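Manganese-dependent inorganic pyrophosphatase (Methanocaldococcus jannaschii, PDB 2EB0) catalyses the hydrolysis of diphosphate to two phosphates, as a family II inorganic pyrophosphatase that binds two manganese ions per subunit. Local coordinates at residues I19-F24 with D123-K128; I54-G59 with F74-E79; K70-D75 with D202-D207; G80-I85 with E97-Y102. All blocks are in the same frame, centred on the assembly; numbering follows the deposited sequence.

Contact 1. Residues I19-F24 with D123-K128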
# COMPACT_ATOMS: atom_id res chain seq x y z
N ILE B 19 -19.38 6.03 5.21
CA ILE B 19 -20.80 5.90 4.88
C ILE B 19 -21.01 5.50 3.42
O ILE B 19 -21.71 4.53 3.14
CB ILE B 19 -21.55 7.24 5.18
CG1 ILE B 19 -21.74 7.40 6.68
CG2 ILE B 19 -22.89 7.28 4.46
CD1 ILE B 19 -22.26 8.75 7.08
N VAL B 20 -20.40 6.24 2.51
CA VAL B 20 -20.56 5.99 1.08
C VAL B 20 -19.99 4.63 0.66
O VAL B 20 -20.65 3.90 -0.08
CB VAL B 20 -19.92 7.14 0.27
CG1 VAL B 20 -20.14 6.92 -1.23
CG2 VAL B 20 -20.54 8.47 0.71
N LEU B 21 -18.81 4.27 1.14
CA LEU B 21 -18.24 2.99 0.75
C LEU B 21 -19.08 1.85 1.34
O LEU B 21 -19.32 0.84 0.67
CB LEU B 21 -16.78 2.87 1.22
CG LEU B 21 -16.02 1.65 0.68
CD1 LEU B 21 -16.11 1.60 -0.83
CD2 LEU B 21 -14.55 1.73 1.12
N ALA B 22 -19.55 2.03 2.57
CA ALA B 22 -20.39 1.03 3.21
C ALA B 22 -21.65 0.82 2.38
O ALA B 22 -22.13 -0.30 2.23
CB ALA B 22 -20.76 1.47 4.61
N TYR B 23 -22.18 1.91 1.84
CA TYR B 23 -23.37 1.86 1.00
C TYR B 23 -23.10 1.02 -0.24
O TYR B 23 -23.91 0.18 -0.62
CB TYR B 23 -23.77 3.28 0.59
CG TYR B 23 -24.71 3.36 -0.60
CD1 TYR B 23 -26.07 3.12 -0.46
CD2 TYR B 23 -24.23 3.69 -1.86
CE1 TYR B 23 -26.95 3.21 -1.55
CE2 TYR B 23 -25.08 3.79 -2.96
CZ TYR B 23 -26.44 3.55 -2.80
OH TYR B 23 -27.27 3.64 -3.89
N PHE B 24 -21.95 1.25 -0.88
CA PHE B 24 -21.58 0.52 -2.09
C PHE B 24 -21.19 -0.93 -1.80
O PHE B 24 -21.47 -1.83 -2.59
CB PHE B 24 -20.40 1.21 -2.79
CG PHE B 24 -20.79 2.46 -3.53
CD1 PHE B 24 -20.17 3.67 -3.25
CD2 PHE B 24 -21.75 2.42 -4.53
CE1 PHE B 24 -20.50 4.81 -3.95
CE2 PHE B 24 -22.08 3.57 -5.24
CZ PHE B 24 -21.45 4.76 -4.95
N ASP B 123 -16.98 -1.77 -8.65
CA ASP B 123 -16.90 -3.21 -8.40
C ASP B 123 -15.45 -3.68 -8.27
O ASP B 123 -15.19 -4.80 -7.84
CB ASP B 123 -17.62 -3.97 -9.51
CG ASP B 123 -17.09 -3.64 -10.89
OD1 ASP B 123 -16.84 -2.44 -11.16
OD2 ASP B 123 -16.94 -4.57 -11.71
N LEU B 124 -14.51 -2.82 -8.65
CA LEU B 124 -13.09 -3.14 -8.54
C LEU B 124 -12.69 -3.33 -7.08
O LEU B 124 -11.75 -4.08 -6.78
CB LEU B 124 -12.22 -2.04 -9.15
CG LEU B 124 -11.89 -2.13 -10.65
CD1 LEU B 124 -11.18 -0.85 -11.09
CD2 LEU B 124 -11.01 -3.34 -10.92
N ILE B 125 -13.39 -2.66 -6.17
CA ILE B 125 -13.07 -2.80 -4.75
C ILE B 125 -14.18 -3.48 -3.97
O ILE B 125 -14.20 -3.44 -2.74
CB ILE B 125 -12.73 -1.44 -4.09
CG1 ILE B 125 -13.95 -0.51 -4.08
CG2 ILE B 125 -11.57 -0.78 -4.83
CD1 ILE B 125 -13.68 0.84 -3.42
N GLY B 126 -15.11 -4.11 -4.68
CA GLY B 126 -16.20 -4.80 -4.03
C GLY B 126 -17.56 -4.15 -4.20
O GLY B 126 -18.57 -4.72 -3.78
N GLY B 127 -17.59 -2.96 -4.80
CA GLY B 127 -18.83 -2.23 -5.00
C GLY B 127 -19.93 -3.03 -5.69
O GLY B 127 -19.64 -3.96 -6.43
N LYS B 128 -21.18 -2.64 -5.47
CA LYS B 128 -22.31 -3.35 -6.06
C LYS B 128 -23.06 -2.56 -7.13
O LYS B 128 -24.27 -2.74 -7.30
CB LYS B 128 -23.29 -3.78 -4.96
CG LYS B 128 -22.64 -4.49 -3.78
CD LYS B 128 -21.89 -5.73 -4.21
CE LYS B 128 -21.19 -6.39 -3.03
NZ LYS B 128 -20.45 -7.62 -3.45

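Contact 2. Residues I54-G59 with F74-E79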
# COMPACT_ATOMS: atom_id res chain seq x y z
N ILE B 54 -17.83 2.55 17.17
CA ILE B 54 -17.30 1.27 17.64
C ILE B 54 -15.90 1.52 18.18
O ILE B 54 -15.33 2.58 17.96
CB ILE B 54 -17.22 0.21 16.52
CG1 ILE B 54 -16.36 0.72 15.37
CG2 ILE B 54 -18.62 -0.14 16.07
CD1 ILE B 54 -16.24 -0.25 14.23
N GLU B 55 -15.35 0.54 18.90
CA GLU B 55 -14.03 0.72 19.50
C GLU B 55 -13.13 -0.49 19.39
O GLU B 55 -11.91 -0.38 19.49
CB GLU B 55 -14.20 1.09 20.97
CG GLU B 55 -15.02 2.34 21.20
CD GLU B 55 -15.98 2.20 22.37
OE1 GLU B 55 -15.52 1.89 23.49
OE2 GLU B 55 -17.20 2.41 22.16
N SER B 56 -13.73 -1.66 19.19
CA SER B 56 -12.96 -2.89 19.10
C SER B 56 -13.18 -3.60 17.77
O SER B 56 -14.31 -3.73 17.30
CB SER B 56 -13.35 -3.82 20.26
OG SER B 56 -12.73 -5.08 20.13
N ALA B 57 -12.09 -4.08 17.18
CA ALA B 57 -12.18 -4.77 15.90
C ALA B 57 -12.33 -6.27 16.10
O ALA B 57 -12.62 -6.99 15.14
CB ALA B 57 -10.93 -4.49 15.08
N LYS B 58 -12.15 -6.73 17.33
CA LYS B 58 -12.25 -8.16 17.61
C LYS B 58 -13.52 -8.82 17.06
O LYS B 58 -14.63 -8.37 17.34
CB LYS B 58 -12.17 -8.41 19.12
CG LYS B 58 -12.00 -9.88 19.48
CD LYS B 58 -11.80 -10.06 20.98
CE LYS B 58 -11.57 -11.53 21.31
NZ LYS B 58 -12.66 -12.40 20.79
N GLY B 59 -13.34 -9.87 16.28
CA GLY B 59 -14.47 -10.58 15.72
C GLY B 59 -15.17 -9.85 14.59
O GLY B 59 -16.23 -10.29 14.12
N PHE B 74 -8.15 1.01 15.26
CA PHE B 74 -8.52 0.24 16.45
C PHE B 74 -7.26 -0.13 17.23
O PHE B 74 -6.23 -0.45 16.63
CB PHE B 74 -9.20 -1.09 16.09
CG PHE B 74 -10.47 -0.96 15.31
CD1 PHE B 74 -10.44 -0.82 13.93
CD2 PHE B 74 -11.70 -1.05 15.96
CE1 PHE B 74 -11.62 -0.78 13.20
CE2 PHE B 74 -12.89 -1.01 15.23
CZ PHE B 74 -12.85 -0.88 13.85
N ASP B 75 -7.36 -0.11 18.55
CA ASP B 75 -6.22 -0.47 19.39
C ASP B 75 -5.93 -1.96 19.19
O ASP B 75 -4.80 -2.41 19.34
CB ASP B 75 -6.55 -0.22 20.87
CG ASP B 75 -6.97 1.20 21.13
OD1 ASP B 75 -6.16 2.12 20.87
OD2 ASP B 75 -8.10 1.41 21.60
N ASP B 76 -6.96 -2.70 18.83
CA ASP B 76 -6.86 -4.13 18.60
C ASP B 76 -7.16 -4.49 17.14
O ASP B 76 -7.84 -5.48 16.87
CB ASP B 76 -7.86 -4.87 19.50
CG ASP B 76 -9.30 -4.42 19.28
OD1 ASP B 76 -10.21 -5.08 19.81
OD2 ASP B 76 -9.52 -3.39 18.60
N LEU B 77 -6.64 -3.69 16.22
CA LEU B 77 -6.86 -3.93 14.79
C LEU B 77 -6.51 -5.38 14.46
O LEU B 77 -7.26 -6.07 13.77
CB LEU B 77 -5.97 -3.00 13.95
CG LEU B 77 -6.49 -2.49 12.60
CD1 LEU B 77 -5.29 -2.00 11.79
CD2 LEU B 77 -7.23 -3.58 11.84
N GLU B 78 -5.37 -5.82 14.98
CA GLU B 78 -4.85 -7.17 14.79
C GLU B 78 -5.86 -8.28 15.02
O GLU B 78 -5.90 -9.26 14.27
CB GLU B 78 -3.66 -7.39 15.72
CG GLU B 78 -3.97 -7.01 17.16
CD GLU B 78 -3.06 -7.67 18.16
OE1 GLU B 78 -1.83 -7.50 18.06
OE2 GLU B 78 -3.58 -8.38 19.05
N GLU B 79 -6.66 -8.14 16.07
CA GLU B 79 -7.65 -9.16 16.39
C GLU B 79 -8.85 -9.16 15.45
O GLU B 79 -9.73 -10.02 15.54
CB GLU B 79 -8.12 -9.00 17.84
CG GLU B 79 -7.14 -9.59 18.84
CD GLU B 79 -7.63 -9.47 20.27
OE1 GLU B 79 -7.46 -8.39 20.86
OE2 GLU B 79 -8.19 -10.46 20.79
O HOH W 1 -9.73 1.24 19.61

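Contact 3. Residues K70-D75 with D202-D207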
# COMPACT_ATOMS: atom_id res chain seq x y z
N LYS B 70 -1.59 2.28 12.46
CA LYS B 70 -2.06 1.56 13.63
C LYS B 70 -2.52 2.51 14.75
O LYS B 70 -3.63 2.37 15.26
CB LYS B 70 -0.94 0.65 14.16
CG LYS B 70 -1.25 -0.05 15.47
CD LYS B 70 -2.41 -1.02 15.34
CE LYS B 70 -2.71 -1.70 16.67
NZ LYS B 70 -3.79 -2.72 16.53
N SER B 71 -1.69 3.48 15.10
CA SER B 71 -2.05 4.40 16.17
C SER B 71 -3.24 5.33 15.89
O SER B 71 -3.61 6.14 16.73
CB SER B 71 -0.83 5.22 16.60
OG SER B 71 -0.05 5.61 15.48
N GLN B 72 -3.84 5.20 14.71
CA GLN B 72 -5.00 6.02 14.33
C GLN B 72 -6.22 5.13 14.10
O GLN B 72 -7.31 5.63 13.78
CB GLN B 72 -4.70 6.80 13.05
CG GLN B 72 -3.46 7.66 13.11
CD GLN B 72 -3.05 8.19 11.74
OE1 GLN B 72 -1.93 8.68 11.57
NE2 GLN B 72 -3.95 8.10 10.77
N SER B 73 -6.05 3.83 14.26
CA SER B 73 -7.11 2.86 14.04
C SER B 73 -7.45 2.14 15.35
O SER B 73 -7.08 2.62 16.42
CB SER B 73 -6.65 1.85 12.98
OG SER B 73 -7.73 1.12 12.42
N PHE B 74 -8.15 1.01 15.26
CA PHE B 74 -8.52 0.24 16.45
C PHE B 74 -7.26 -0.13 17.23
O PHE B 74 -6.23 -0.45 16.63
CB PHE B 74 -9.20 -1.09 16.09
CG PHE B 74 -10.47 -0.96 15.31
CD1 PHE B 74 -10.44 -0.82 13.93
CD2 PHE B 74 -11.70 -1.05 15.96
CE1 PHE B 74 -11.62 -0.78 13.20
CE2 PHE B 74 -12.89 -1.01 15.23
CZ PHE B 74 -12.85 -0.88 13.85
N ASP B 75 -7.36 -0.11 18.55
CA ASP B 75 -6.22 -0.47 19.39
C ASP B 75 -5.93 -1.96 19.19
O ASP B 75 -4.80 -2.41 19.34
CB ASP B 75 -6.55 -0.22 20.87
CG ASP B 75 -6.97 1.20 21.13
OD1 ASP B 75 -6.16 2.12 20.87
OD2 ASP B 75 -8.10 1.41 21.60
N ASP B 202 -8.45 17.27 16.14
CA ASP B 202 -7.80 16.69 14.97
C ASP B 202 -6.36 16.30 15.22
O ASP B 202 -5.46 16.68 14.48
CB ASP B 202 -7.90 17.68 13.80
CG ASP B 202 -7.31 17.14 12.52
OD1 ASP B 202 -7.53 15.95 12.21
OD2 ASP B 202 -6.63 17.91 11.81
N PHE B 203 -6.14 15.53 16.28
CA PHE B 203 -4.80 15.09 16.64
C PHE B 203 -4.52 13.70 16.07
O PHE B 203 -5.30 12.77 16.28
CB PHE B 203 -4.67 15.05 18.16
CG PHE B 203 -3.27 15.16 18.65
CD1 PHE B 203 -2.74 16.39 19.02
CD2 PHE B 203 -2.45 14.03 18.73
CE1 PHE B 203 -1.42 16.51 19.45
CE2 PHE B 203 -1.13 14.13 19.16
CZ PHE B 203 -0.61 15.37 19.52
N LYS B 204 -3.40 13.57 15.36
CA LYS B 204 -3.02 12.29 14.78
C LYS B 204 -1.73 11.79 15.43
O LYS B 204 -0.82 12.57 15.69
CB LYS B 204 -2.79 12.45 13.27
CG LYS B 204 -4.05 12.53 12.45
CD LYS B 204 -4.27 11.25 11.65
CE LYS B 204 -5.57 11.29 10.87
NZ LYS B 204 -5.62 12.41 9.90
N ASN B 205 -1.68 10.49 15.69
CA ASN B 205 -0.50 9.89 16.30
C ASN B 205 0.23 9.05 15.27
O ASN B 205 -0.40 8.43 14.42
CB ASN B 205 -0.91 9.03 17.49
CG ASN B 205 -1.47 9.85 18.62
OD1 ASN B 205 -0.89 10.87 18.99
ND2 ASN B 205 -2.58 9.40 19.19
N PHE B 206 1.56 9.04 15.33
CA PHE B 206 2.36 8.27 14.38
C PHE B 206 3.50 7.52 15.05
O PHE B 206 3.87 7.79 16.19
CB PHE B 206 3.03 9.16 13.32
CG PHE B 206 2.08 10.02 12.54
CD1 PHE B 206 1.52 11.16 13.12
CD2 PHE B 206 1.75 9.69 11.23
CE1 PHE B 206 0.65 11.97 12.39
CE2 PHE B 206 0.88 10.49 10.49
CZ PHE B 206 0.32 11.63 11.07
N ASP B 207 4.07 6.59 14.29
CA ASP B 207 5.22 5.84 14.75
C ASP B 207 6.30 6.13 13.70
O ASP B 207 6.21 5.66 12.57
CB ASP B 207 4.95 4.34 14.78
CG ASP B 207 6.14 3.54 15.29
OD1 ASP B 207 6.16 2.30 15.13
OD2 ASP B 207 7.07 4.16 15.86
O HOH W 2 -4.39 8.82 15.94

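Contact 4. Residues G80-I85 with E97-Y102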
# COMPACT_ATOMS: atom_id res chain seq x y z
N GLY B 80 -8.87 -8.19 14.54
CA GLY B 80 -9.96 -8.12 13.58
C GLY B 80 -9.54 -8.79 12.29
O GLY B 80 -8.41 -9.25 12.17
N LYS B 81 -10.45 -8.85 11.33
CA LYS B 81 -10.16 -9.46 10.04
C LYS B 81 -10.10 -8.34 9.00
O LYS B 81 -11.12 -7.96 8.41
CB LYS B 81 -11.28 -10.45 9.69
CG LYS B 81 -10.88 -11.57 8.75
CD LYS B 81 -10.88 -11.15 7.30
CE LYS B 81 -10.67 -12.36 6.40
NZ LYS B 81 -10.66 -12.00 4.95
N LEU B 82 -8.89 -7.81 8.77
CA LEU B 82 -8.68 -6.72 7.81
C LEU B 82 -8.96 -7.16 6.37
O LEU B 82 -8.22 -7.98 5.82
CB LEU B 82 -7.24 -6.21 7.91
CG LEU B 82 -6.99 -4.70 7.97
CD1 LEU B 82 -5.52 -4.42 7.64
CD2 LEU B 82 -7.89 -3.97 7.00
N ILE B 83 -10.01 -6.61 5.78
CA ILE B 83 -10.41 -6.93 4.41
C ILE B 83 -9.78 -6.00 3.35
O ILE B 83 -9.29 -6.46 2.32
CB ILE B 83 -11.95 -6.83 4.24
CG1 ILE B 83 -12.65 -7.81 5.19
CG2 ILE B 83 -12.35 -7.10 2.79
CD1 ILE B 83 -12.48 -9.27 4.83
N ALA B 84 -9.81 -4.70 3.60
CA ALA B 84 -9.26 -3.75 2.63
C ALA B 84 -8.87 -2.41 3.23
O ALA B 84 -9.19 -2.10 4.37
CB ALA B 84 -10.28 -3.52 1.50
N ILE B 85 -8.16 -1.63 2.43
CA ILE B 85 -7.76 -0.29 2.82
C ILE B 85 -7.90 0.61 1.59
O ILE B 85 -7.32 0.33 0.54
CB ILE B 85 -6.29 -0.24 3.31
CG1 ILE B 85 -6.14 -1.04 4.61
CG2 ILE B 85 -5.88 1.20 3.54
CD1 ILE B 85 -4.74 -1.02 5.20
N GLU B 97 -1.40 -10.86 5.49
CA GLU B 97 -1.82 -11.60 4.31
C GLU B 97 -2.20 -10.61 3.22
O GLU B 97 -2.46 -9.44 3.50
CB GLU B 97 -3.04 -12.47 4.63
CG GLU B 97 -4.26 -11.66 5.03
CD GLU B 97 -5.56 -12.35 4.70
OE1 GLU B 97 -6.63 -11.78 5.02
OE2 GLU B 97 -5.53 -13.46 4.13
N PRO B 98 -2.23 -11.07 1.95
CA PRO B 98 -2.59 -10.19 0.83
C PRO B 98 -3.96 -9.59 1.09
O PRO B 98 -4.87 -10.27 1.55
CB PRO B 98 -2.57 -11.14 -0.36
CG PRO B 98 -1.46 -12.07 -0.01
CD PRO B 98 -1.76 -12.38 1.46
N ILE B 99 -4.09 -8.31 0.77
CA ILE B 99 -5.32 -7.58 1.01
C ILE B 99 -5.63 -6.64 -0.14
O ILE B 99 -4.76 -6.33 -0.94
CB ILE B 99 -5.14 -6.76 2.32
CG1 ILE B 99 -5.71 -7.55 3.49
CG2 ILE B 99 -5.73 -5.37 2.18
CD1 ILE B 99 -5.31 -6.99 4.83
N LEU B 100 -6.89 -6.23 -0.25
CA LEU B 100 -7.25 -5.26 -1.27
C LEU B 100 -6.73 -3.95 -0.69
O LEU B 100 -7.12 -3.54 0.42
CB LEU B 100 -8.76 -5.17 -1.46
CG LEU B 100 -9.21 -3.91 -2.22
CD1 LEU B 100 -8.76 -3.96 -3.66
CD2 LEU B 100 -10.71 -3.81 -2.15
N TYR B 101 -5.83 -3.30 -1.40
CA TYR B 101 -5.28 -2.05 -0.92
C TYR B 101 -5.32 -1.06 -2.07
O TYR B 101 -4.74 -1.31 -3.12
CB TYR B 101 -3.84 -2.25 -0.47
CG TYR B 101 -3.31 -1.13 0.39
CD1 TYR B 101 -3.31 0.19 -0.07
CD2 TYR B 101 -2.83 -1.38 1.67
CE1 TYR B 101 -2.84 1.23 0.73
CE2 TYR B 101 -2.37 -0.35 2.48
CZ TYR B 101 -2.38 0.95 2.00
OH TYR B 101 -1.91 1.97 2.79
N TYR B 102 -6.02 0.05 -1.88
CA TYR B 102 -6.11 1.05 -2.93
C TYR B 102 -5.97 2.47 -2.39
O TYR B 102 -6.85 2.97 -1.68
CB TYR B 102 -7.45 0.91 -3.68
CG TYR B 102 -7.58 1.82 -4.88
CD1 TYR B 102 -6.52 1.98 -5.78
CD2 TYR B 102 -8.76 2.52 -5.12
CE1 TYR B 102 -6.64 2.81 -6.88
CE2 TYR B 102 -8.89 3.36 -6.23
CZ TYR B 102 -7.82 3.50 -7.10
OH TYR B 102 -7.93 4.34 -8.19
O HOH W 3 -6.34 -9.73 6.81

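Contact 1. Residues I19-F24 with D123-K128
In the DHH domain, the C-terminal part of helix 12-25, which packs on the parallel sheet, meets the loop that leads from helix 109-118 to helix 134-148. Two small touches join them. Near the sheet, CD1 of Leu21 meets CD1 of Ile125 at 3.6 Å, the two side chains crossing obliquely. Leu21 reaches this point because its CG lies anti to the backbone N (chi1 -171°), while Ile125 holds CG1 in the crowded position between backbone N and carbonyl carbon (chi1 65°). One turn further on, the carbonyl oxygen of Phe24 faces the loop backbone: Lys128 N gives it a weak, bent hydrogen bond of 3.0 Å, and Gly127 CA adds a CH...O contact of 3.6 Å. The chain turns here through Gly126, whose positive phi of 110° would jam a side chain against the preceding carbonyl. The Phe24 ring leads away from the loop, with CD2 of Tyr23 over its centre on one face and Leu132 against it. Leu21 rests on Ile63 and Val65 of strand 61-65 and on Ile113 of helix 109-118, whereas Val20 and Tyr23 lean on helix 134-148.

Contact 2. Residues I54-G59 with F74-E79
The ring of Phe74 and the carboxylate of Asp76 meet the loop 54-59 side by side, the one through apolar contacts and the other through hydrogen bonds. Phe74, with CG anti to its carbonyl carbon (chi1 -60°), turns one ring face to Ala57, whose CB sits 3.7 Å from the ring centroid and 17° off the normal, a CH-pi contact displaced toward the rim. Ile54 comes instead to the ring edge: its CD1 lies 3.5 Å from Phe74 CZ, the two side chains crossing obliquely. Asp76 carries its CG in the crowded position between backbone N and carbonyl carbon, which brings both oxygens to the loop. Its OD1 accepts a short bond of 2.5 Å from Ser56 OG through the syn lone pair, and its OD2 takes the N-H of Ala57 at 3.0 Å, nearly straight at 169° but entering from above the carboxylate plane. An alanine in place of Asp76 would remove both acceptors and would probably loosen the loop at Ser56 and Ala57. Beyond the ring edge, a water donates to Glu55 O and to Asp75 OD2 and accepts from Asp75 N. The Lys58 chain crosses that of Glu79 obliquely, Lys58 CE lying 3.6 Å from Glu79 OE2 while NZ stays 4.9 Å from the same oxygen. Phe74 to Leu77 form a type I beta turn. Two connecting loops of the parallel DHH sheet, one entering and one leaving strand 61-65, are thus joined, with Phe74 and Ile54 both reaching Val5 of strand 2-5.

Contact 3. Residues K70-D75 with D202-D207
This contact bridges the two domains of the family II pyrophosphatase fold, setting a 3-10 turn of the DHH domain against strand 204-208, an outermost strand of the DHHA2 sheet. Lys70 opens the turn and curls back over its own loop, its NZ giving weak hydrogen bonds to the carbonyl oxygens of Phe74 and Asp75. Ser71 is the first to meet the strand. With OG in the crowded position between backbone N and carbonyl carbon (chi1 40°), it donates a weak hydrogen bond of 3.0 Å to Asn205 O, and its CB packs 3.9 Å from Asn205 CB. A water extends this link, donating to Ser71 O and accepting from Asn205 N, while the amide oxygen of Asn205 is taken by Tyr246. Gln72 then sends an extended side chain between Lys204 and Phe206. It crosses the lysine chain at about a right angle, and one corner of its terminal amide lies over a face of the Phe206 ring, toward the rim. An alanine at Gln72 would remove this amide and would probably leave the Lys204 chain less firmly placed, close to the metal ligand His7. Ser73 OG is hydrogen-bonded to His67 NE2 within its own domain, and Asp75 forms a salt bridge with Lys8. Lys204 bends at chi2 and chi4, and its nearest side-chain atom is about 4 Å from a bound manganese ion; at the crossing, its CD lies 3.3 Å from CD of Gln72.

Contact 4. Residues G80-I85 with E97-Y102
Side chains alternate across two neighbouring parallel strands here, Ala84 beside Leu100 on one face of the sheet and Ile85 beside Tyr101 on the other. Ile85 has CG1 anti to its carbonyl carbon and CG2 anti to its backbone N (chi1 -66°), so CG2 lies over the ring of Tyr101, while the CG1 branch passes beyond its rim. Tyr101, its CG anti to the backbone N (chi1 -164°), lies alongside, pointing the same way. Ile85 CB stands 4.0 Å from the Tyr101 centroid in a CH-pi contact, and Ile85 CD1 reaches Tyr101 CE2 at 3.7 Å. The phenol OH is hydrogen-bonded to Ser68 OG. On the other face Leu100, also with CG anti to N, sets CD2 3.7 Å from Ala84 CB. Before the ladder begins, Ile99 crosses Leu82 at about a right angle, with its CD1 3.7 Å from Leu82 CB. A water donates to both Leu82 O and Glu97 OE1, while Lys81 NZ stays 4.0 Å from that carboxylate oxygen, beyond salt-bridge range. Ile85 supplies both ladder bonds, its N donating to Leu100 O and its O accepting a nearly straight 2.8 Å bond from Tyr102 N. Strand 81-87 pairs with strand 61-65 on its other side, and Tyr102 packs on helix 109-118. Strand 100-103 is outermost within the chain, but Tyr101 and Tyr102 pair antiparallel with a strand of the second subunit, carrying the sheet across the interface.

In the fold
Contacts 1, 2 and 4 lie within the DHH domain, whereas contact 3 joins it to the DHHA2 domain and comes nearest to the manganese site. Contact 1 is the most buried and has a small, mostly apolar interface beside a weak backbone bond; contacts 2, 3 and 4 are partly buried. Contact 4 relies on regular strand pairing, contact 2 on carboxylate bonds between loops, and contact 3 on polar side chains and a water. Contacts 2 and 3 share Phe74 and Asp75; contact 2 also touches contact 4 through Leu77 and Leu82. Ile125 of contact 1 packs on Leu100 of contact 4, and both contacts reach the second subunit.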